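Local coordinates for serine racemase (Enterococcus faecalis, PDB 4ECL), which belongs to the alanine racemase-like enzymes, whose chain pairs a TIM-barrel domain with a second, largely beta-stranded domain, at residues 282-294 with 353-367. Sequence-based numbering, arbitrary orientation.
Sequences IGYADGFPRNLSC and AESITNELLSRMGHR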
loop_
_atom_site.group_PDB
_atom_site.type_symbol
_atom_site.label_atom_id
_atom_site.label_comp_id
_atom_site.label_asym_id
_atom_site.label_seq_id
_atom_site.Cartn_x
_atom_site.Cartn_y
_atom_site.Cartn_z
ATOM N N ILE A 282 -2.522 -6.510 -12.722
ATOM C CA ILE A 282 -2.639 -5.784 -11.472
ATOM C C ILE A 282 -2.805 -6.775 -10.331
ATOM O O ILE A 282 -3.540 -7.761 -10.451
ATOM C CB ILE A 282 -3.810 -4.790 -11.476
ATOM C CG1 ILE A 282 -3.803 -3.950 -10.197
ATOM C CG2 ILE A 282 -5.149 -5.509 -11.609
ATOM C CD1 ILE A 282 -4.967 -2.925 -10.168
ATOM N N GLY A 283 -2.098 -6.528 -9.233
ATOM C CA GLY A 283 -2.159 -7.415 -8.088
ATOM C C GLY A 283 -2.230 -6.679 -6.764
ATOM O O GLY A 283 -2.496 -5.468 -6.723
ATOM N N TYR A 284 -1.982 -7.397 -5.668
ATOM C CA TYR A 284 -2.123 -6.769 -4.355
ATOM C C TYR A 284 -1.025 -5.741 -4.072
ATOM O O TYR A 284 -1.262 -4.770 -3.376
ATOM C CB TYR A 284 -2.308 -7.790 -3.226
ATOM C CG TYR A 284 -1.252 -8.877 -3.123
ATOM C CD1 TYR A 284 0.022 -8.597 -2.636
ATOM C CD2 TYR A 284 -1.548 -10.191 -3.461
ATOM C CE1 TYR A 284 0.983 -9.594 -2.524
ATOM C CE2 TYR A 284 -0.595 -11.198 -3.349
ATOM C CZ TYR A 284 0.667 -10.892 -2.882
ATOM O OH TYR A 284 1.607 -11.880 -2.778
ATOM N N ALA A 285 0.156 -5.911 -4.662
ATOM C CA ALA A 285 1.200 -4.892 -4.517
ATOM C C ALA A 285 0.780 -3.556 -5.122
ATOM O O ALA A 285 1.319 -2.510 -4.772
ATOM C CB ALA A 285 2.503 -5.353 -5.122
ATOM N N ASP A 286 -0.195 -3.585 -6.019
ATOM C CA ASP A 286 -0.708 -2.352 -6.604
ATOM C C ASP A 286 -1.810 -1.784 -5.716
ATOM O O ASP A 286 -2.406 -0.760 -6.029
ATOM C CB ASP A 286 -1.239 -2.592 -8.026
ATOM C CG ASP A 286 -0.162 -3.047 -8.980
ATOM O OD1 ASP A 286 0.654 -2.197 -9.410
ATOM O OD2 ASP A 286 -0.144 -4.251 -9.319
ATOM N N GLY A 287 -2.081 -2.455 -4.601
ATOM C CA GLY A 287 -3.078 -1.978 -3.662
ATOM C C GLY A 287 -4.467 -2.513 -3.914
ATOM O O GLY A 287 -5.439 -2.028 -3.346
ATOM N N PHE A 288 -4.587 -3.502 -4.784
ATOM C CA PHE A 288 -5.872 -4.160 -4.952
ATOM C C PHE A 288 -5.882 -5.352 -3.993
ATOM O O PHE A 288 -5.208 -6.349 -4.227
ATOM C CB PHE A 288 -6.073 -4.572 -6.415
ATOM C CG PHE A 288 -7.495 -4.922 -6.764
ATOM C CD1 PHE A 288 -8.478 -3.945 -6.791
ATOM C CD2 PHE A 288 -7.845 -6.232 -7.077
ATOM C CE1 PHE A 288 -9.784 -4.263 -7.110
ATOM C CE2 PHE A 288 -9.144 -6.564 -7.401
ATOM C CZ PHE A 288 -10.121 -5.575 -7.415
ATOM N N PRO A 289 -6.632 -5.237 -2.889
ATOM C CA PRO A 289 -6.549 -6.149 -1.735
ATOM C C PRO A 289 -6.692 -7.635 -2.075
ATOM O O PRO A 289 -7.636 -8.035 -2.744
ATOM C CB PRO A 289 -7.730 -5.716 -0.864
ATOM C CG PRO A 289 -8.018 -4.308 -1.273
ATOM C CD PRO A 289 -7.690 -4.223 -2.723
ATOM N N ARG A 290 -5.760 -8.444 -1.587
ATOM C CA ARG A 290 -5.786 -9.878 -1.835
ATOM C C ARG A 290 -7.066 -10.563 -1.336
ATOM O O ARG A 290 -7.475 -11.579 -1.884
ATOM C CB ARG A 290 -4.559 -10.534 -1.214
ATOM C CG ARG A 290 -4.369 -11.977 -1.610
ATOM C CD ARG A 290 -3.078 -12.556 -1.049
ATOM N NE ARG A 290 -2.934 -13.951 -1.444
ATOM C CZ ARG A 290 -3.389 -14.981 -0.734
ATOM N NH1 ARG A 290 -4.007 -14.772 0.426
ATOM N NH2 ARG A 290 -3.217 -16.221 -1.181
ATOM N N ASN A 291 -7.718 -10.006 -0.319
ATOM C CA ASN A 291 -8.941 -10.629 0.195
ATOM C C ASN A 291 -10.148 -10.469 -0.743
ATOM O O ASN A 291 -11.232 -10.991 -0.484
ATOM C CB ASN A 291 -9.261 -10.161 1.622
ATOM C CG ASN A 291 -9.631 -8.690 1.691
ATOM O OD1 ASN A 291 -9.838 -8.040 0.667
ATOM N ND2 ASN A 291 -9.727 -8.157 2.909
ATOM N N LEU A 292 -9.954 -9.758 -1.845
ATOM C CA LEU A 292 -10.951 -9.751 -2.919
ATOM C C LEU A 292 -10.896 -11.032 -3.784
ATOM O O LEU A 292 -11.681 -11.189 -4.726
ATOM C CB LEU A 292 -10.773 -8.509 -3.794
ATOM C CG LEU A 292 -11.015 -7.192 -3.062
ATOM C CD1 LEU A 292 -10.748 -5.982 -3.955
ATOM C CD2 LEU A 292 -12.443 -7.174 -2.522
ATOM N N SER A 293 -9.970 -11.934 -3.452
ATOM C CA SER A 293 -9.768 -13.181 -4.188
ATOM C C SER A 293 -11.032 -14.033 -4.310
ATOM O O SER A 293 -11.962 -13.895 -3.516
ATOM C CB SER A 293 -8.665 -14.023 -3.526
ATOM O OG SER A 293 -7.360 -13.528 -3.797
ATOM N N CYS A 294 -11.051 -14.899 -5.327
ATOM C CA CYS A 294 -12.060 -15.957 -5.489
ATOM C C CYS A 294 -13.528 -15.519 -5.511
ATOM O O CYS A 294 -14.345 -16.052 -4.755
ATOM C CB CYS A 294 -11.881 -17.027 -4.412
ATOM S SG CYS A 294 -10.169 -17.337 -3.989
ATOM N N ALA A 353 -14.007 -5.965 0.493
ATOM C CA ALA A 353 -12.682 -6.213 1.052
ATOM C C ALA A 353 -12.718 -6.188 2.574
ATOM O O ALA A 353 -11.669 -6.260 3.223
ATOM C CB ALA A 353 -11.685 -5.189 0.533
ATOM N N GLU A 354 -13.928 -6.088 3.127
ATOM C CA GLU A 354 -14.133 -5.965 4.571
ATOM C C GLU A 354 -13.309 -4.821 5.151
ATOM O O GLU A 354 -12.660 -4.950 6.188
ATOM C CB GLU A 354 -13.840 -7.285 5.282
ATOM C CG GLU A 354 -14.908 -8.331 5.028
ATOM C CD GLU A 354 -14.759 -9.543 5.916
ATOM O OE1 GLU A 354 -13.607 -9.911 6.236
ATOM O OE2 GLU A 354 -15.799 -10.125 6.300
ATOM N N SER A 355 -13.360 -3.690 4.462
ATOM C CA SER A 355 -12.537 -2.548 4.796
ATOM C C SER A 355 -13.405 -1.297 4.744
ATOM O O SER A 355 -14.629 -1.372 4.836
ATOM C CB SER A 355 -11.374 -2.463 3.801
ATOM O OG SER A 355 -10.637 -1.262 3.928
ATOM N N ILE A 356 -12.772 -0.144 4.614
ATOM C CA ILE A 356 -13.499 1.093 4.450
ATOM C C ILE A 356 -12.820 1.875 3.360
ATOM O O ILE A 356 -11.638 1.681 3.091
ATOM C CB ILE A 356 -13.491 1.966 5.728
ATOM C CG1 ILE A 356 -12.062 2.169 6.226
ATOM C CG2 ILE A 356 -14.376 1.369 6.810
ATOM C CD1 ILE A 356 -11.926 3.360 7.147
ATOM N N THR A 357 -13.573 2.780 2.758
ATOM C CA THR A 357 -13.105 3.546 1.617
ATOM C C THR A 357 -11.769 4.212 1.873
ATOM O O THR A 357 -10.893 4.199 1.015
ATOM C CB THR A 357 -14.137 4.624 1.258
ATOM O OG1 THR A 357 -15.257 4.000 0.616
ATOM C CG2 THR A 357 -13.531 5.642 0.318
ATOM N N ASN A 358 -11.619 4.779 3.072
ATOM C CA ASN A 358 -10.433 5.545 3.431
ATOM C C ASN A 358 -9.196 4.672 3.264
ATOM O O ASN A 358 -8.169 5.113 2.752
ATOM C CB ASN A 358 -10.519 6.061 4.891
ATOM C CG ASN A 358 -11.756 6.923 5.156
ATOM O OD1 ASN A 358 -11.650 8.031 5.705
ATOM N ND2 ASN A 358 -12.935 6.417 4.784
ATOM N N GLU A 359 -9.306 3.425 3.698
ATOM C CA GLU A 359 -8.162 2.514 3.659
ATOM C C GLU A 359 -7.909 1.982 2.244
ATOM O O GLU A 359 -6.761 1.911 1.794
ATOM C CB GLU A 359 -8.344 1.350 4.642
ATOM C CG GLU A 359 -7.212 0.323 4.562
ATOM C CD GLU A 359 -7.470 -0.946 5.357
ATOM O OE1 GLU A 359 -8.633 -1.218 5.732
ATOM O OE2 GLU A 359 -6.492 -1.685 5.596
ATOM N N LEU A 360 -8.978 1.609 1.546
ATOM C CA LEU A 360 -8.851 1.100 0.178
ATOM C C LEU A 360 -8.144 2.123 -0.700
ATOM O O LEU A 360 -7.196 1.799 -1.410
ATOM C CB LEU A 360 -10.226 0.789 -0.411
ATOM C CG LEU A 360 -10.228 0.264 -1.855
ATOM C CD1 LEU A 360 -9.603 -1.132 -1.926
ATOM C CD2 LEU A 360 -11.643 0.272 -2.448
ATOM N N LEU A 361 -8.580 3.370 -0.597
ATOM C CA LEU A 361 -8.097 4.431 -1.469
ATOM C C LEU A 361 -6.727 4.946 -1.092
ATOM O O LEU A 361 -5.866 5.106 -1.959
ATOM C CB LEU A 361 -9.093 5.594 -1.508
ATOM C CG LEU A 361 -10.443 5.316 -2.175
ATOM C CD1 LEU A 361 -11.118 6.626 -2.543
ATOM C CD2 LEU A 361 -10.306 4.421 -3.402
ATOM N N SER A 362 -6.521 5.216 0.197
ATOM C CA SER A 362 -5.233 5.728 0.653
ATOM C C SER A 362 -4.129 4.701 0.445
ATOM O O SER A 362 -2.956 5.063 0.373
ATOM C CB SER A 362 -5.282 6.175 2.122
ATOM O OG SER A 362 -5.382 5.074 3.006
ATOM N N ARG A 363 -4.495 3.426 0.341
ATOM C CA ARG A 363 -3.484 2.378 0.126
ATOM C C ARG A 363 -3.353 1.926 -1.328
ATOM O O ARG A 363 -2.878 0.819 -1.603
ATOM C CB ARG A 363 -3.737 1.164 1.034
ATOM C CG ARG A 363 -3.691 1.488 2.537
ATOM C CD ARG A 363 -3.902 0.238 3.387
ATOM N NE ARG A 363 -2.884 -0.777 3.122
ATOM C CZ ARG A 363 -2.955 -2.036 3.546
ATOM N NH1 ARG A 363 -4.007 -2.446 4.255
ATOM N NH2 ARG A 363 -1.973 -2.887 3.260
HETATM N N MSE A 364 -3.773 2.771 -2.265
HETATM C CA MSE A 364 -3.534 2.486 -3.676
HETATM C C MSE A 364 -2.026 2.473 -3.869
HETATM O O MSE A 364 -1.321 3.330 -3.328
HETATM C CB MSE A 364 -4.193 3.545 -4.553
HETATM C CG MSE A 364 -5.710 3.385 -4.693
HETATM SE SE MSE A 364 -6.177 1.812 -5.768
HETATM C CE MSE A 364 -6.955 0.618 -4.453
ATOM N N GLY A 365 -1.527 1.490 -4.612
ATOM C CA GLY A 365 -0.093 1.269 -4.708
ATOM C C GLY A 365 0.620 2.373 -5.467
ATOM O O GLY A 365 0.085 2.936 -6.421
ATOM N N HIS A 366 1.839 2.680 -5.043
ATOM C CA HIS A 366 2.645 3.721 -5.676
ATOM C C HIS A 366 3.014 3.384 -7.116
ATOM O O HIS A 366 3.356 4.278 -7.891
ATOM C CB HIS A 366 3.927 3.981 -4.870
ATOM C CG HIS A 366 4.738 5.127 -5.388
ATOM N ND1 HIS A 366 5.983 4.962 -5.958
ATOM C CD2 HIS A 366 4.469 6.453 -5.450
ATOM C CE1 HIS A 366 6.449 6.139 -6.337
ATOM N NE2 HIS A 366 5.550 7.060 -6.042
ATOM N N ARG A 367 2.958 2.096 -7.465
ATOM C CA ARG A 367 3.316 1.617 -8.804
ATOM C C ARG A 367 2.288 2.008 -9.874
ATOM O O ARG A 367 2.613 2.072 -11.064
ATOM C CB ARG A 367 3.511 0.086 -8.779
ATOM C CG ARG A 367 4.123 -0.533 -10.025
ATOM C CD ARG A 367 4.640 -1.974 -9.768
ATOM N NE ARG A 367 3.566 -2.895 -9.389
ATOM C CZ ARG A 367 3.748 -4.170 -9.052
ATOM N NH1 ARG A 367 4.969 -4.698 -9.051
ATOM N NH2 ARG A 367 2.702 -4.923 -8.723
HETATM O O HOH W 1 2.777 -0.030 -5.783
HETATM O O HOH W 2 -5.884 -0.526 -1.104
#
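Asp286 and Arg367 form the salt bridge at one end of this contact. The guanidinium offers its side: Arg367 NE donates to Asp286 OD1 at 3.0 Å in a nearly straight bond (169°), while NH2 of Arg367 bonds Asp286 OD2. The carboxylate lies at the guanidinium edge, but the two planes are 41° apart, and both oxygens are met from above the carboxylate plane. A bend at chi3 (63°) turns the arginine tip across the aspartate. Asp286 OD2 also accepts Gly283 N, 3.0 Å away, on its anti lone pair, and pairs with Arg6; Asp315 of the same chain pairs with Arg367 NH2, and Glu68 of the second subunit with NH1. These acidic partners probably offset the closeness of Arg6 and Arg367.

Backbone bonds extend the junction. Gly365 N donates to Asp286 O at 2.8 Å, and Gly287 CA faces Arg363 O in a CA-H...O contact. Water 1 joins Ala285 O to Arg367 N, and water 2 bridges Gly287 O and Leu360 O.

Both segments lie within the alanine racemase C-terminal family region: the loop after strand 275-280 runs along helix 357-362 and its flanking turns. Ala353 sits where helix 346-352 ends in a Schellman motif, with Glu354 at positive phi.

Apolar packing takes over beyond Gly287. Pro289 CG meets Leu360 CD1 at 3.6 Å, the two side chains crossing at about a right angle, and Leu292 CD2 lies 3.7 Å from Ala353 CB.

At the far end Asn291 ND2 donates to Ala353 O at 2.7 Å, a bent bond from above the carbonyl plane. Asn291 OD1, 3.4 Å from Ala353 CB, is buried without a polar partner in the model.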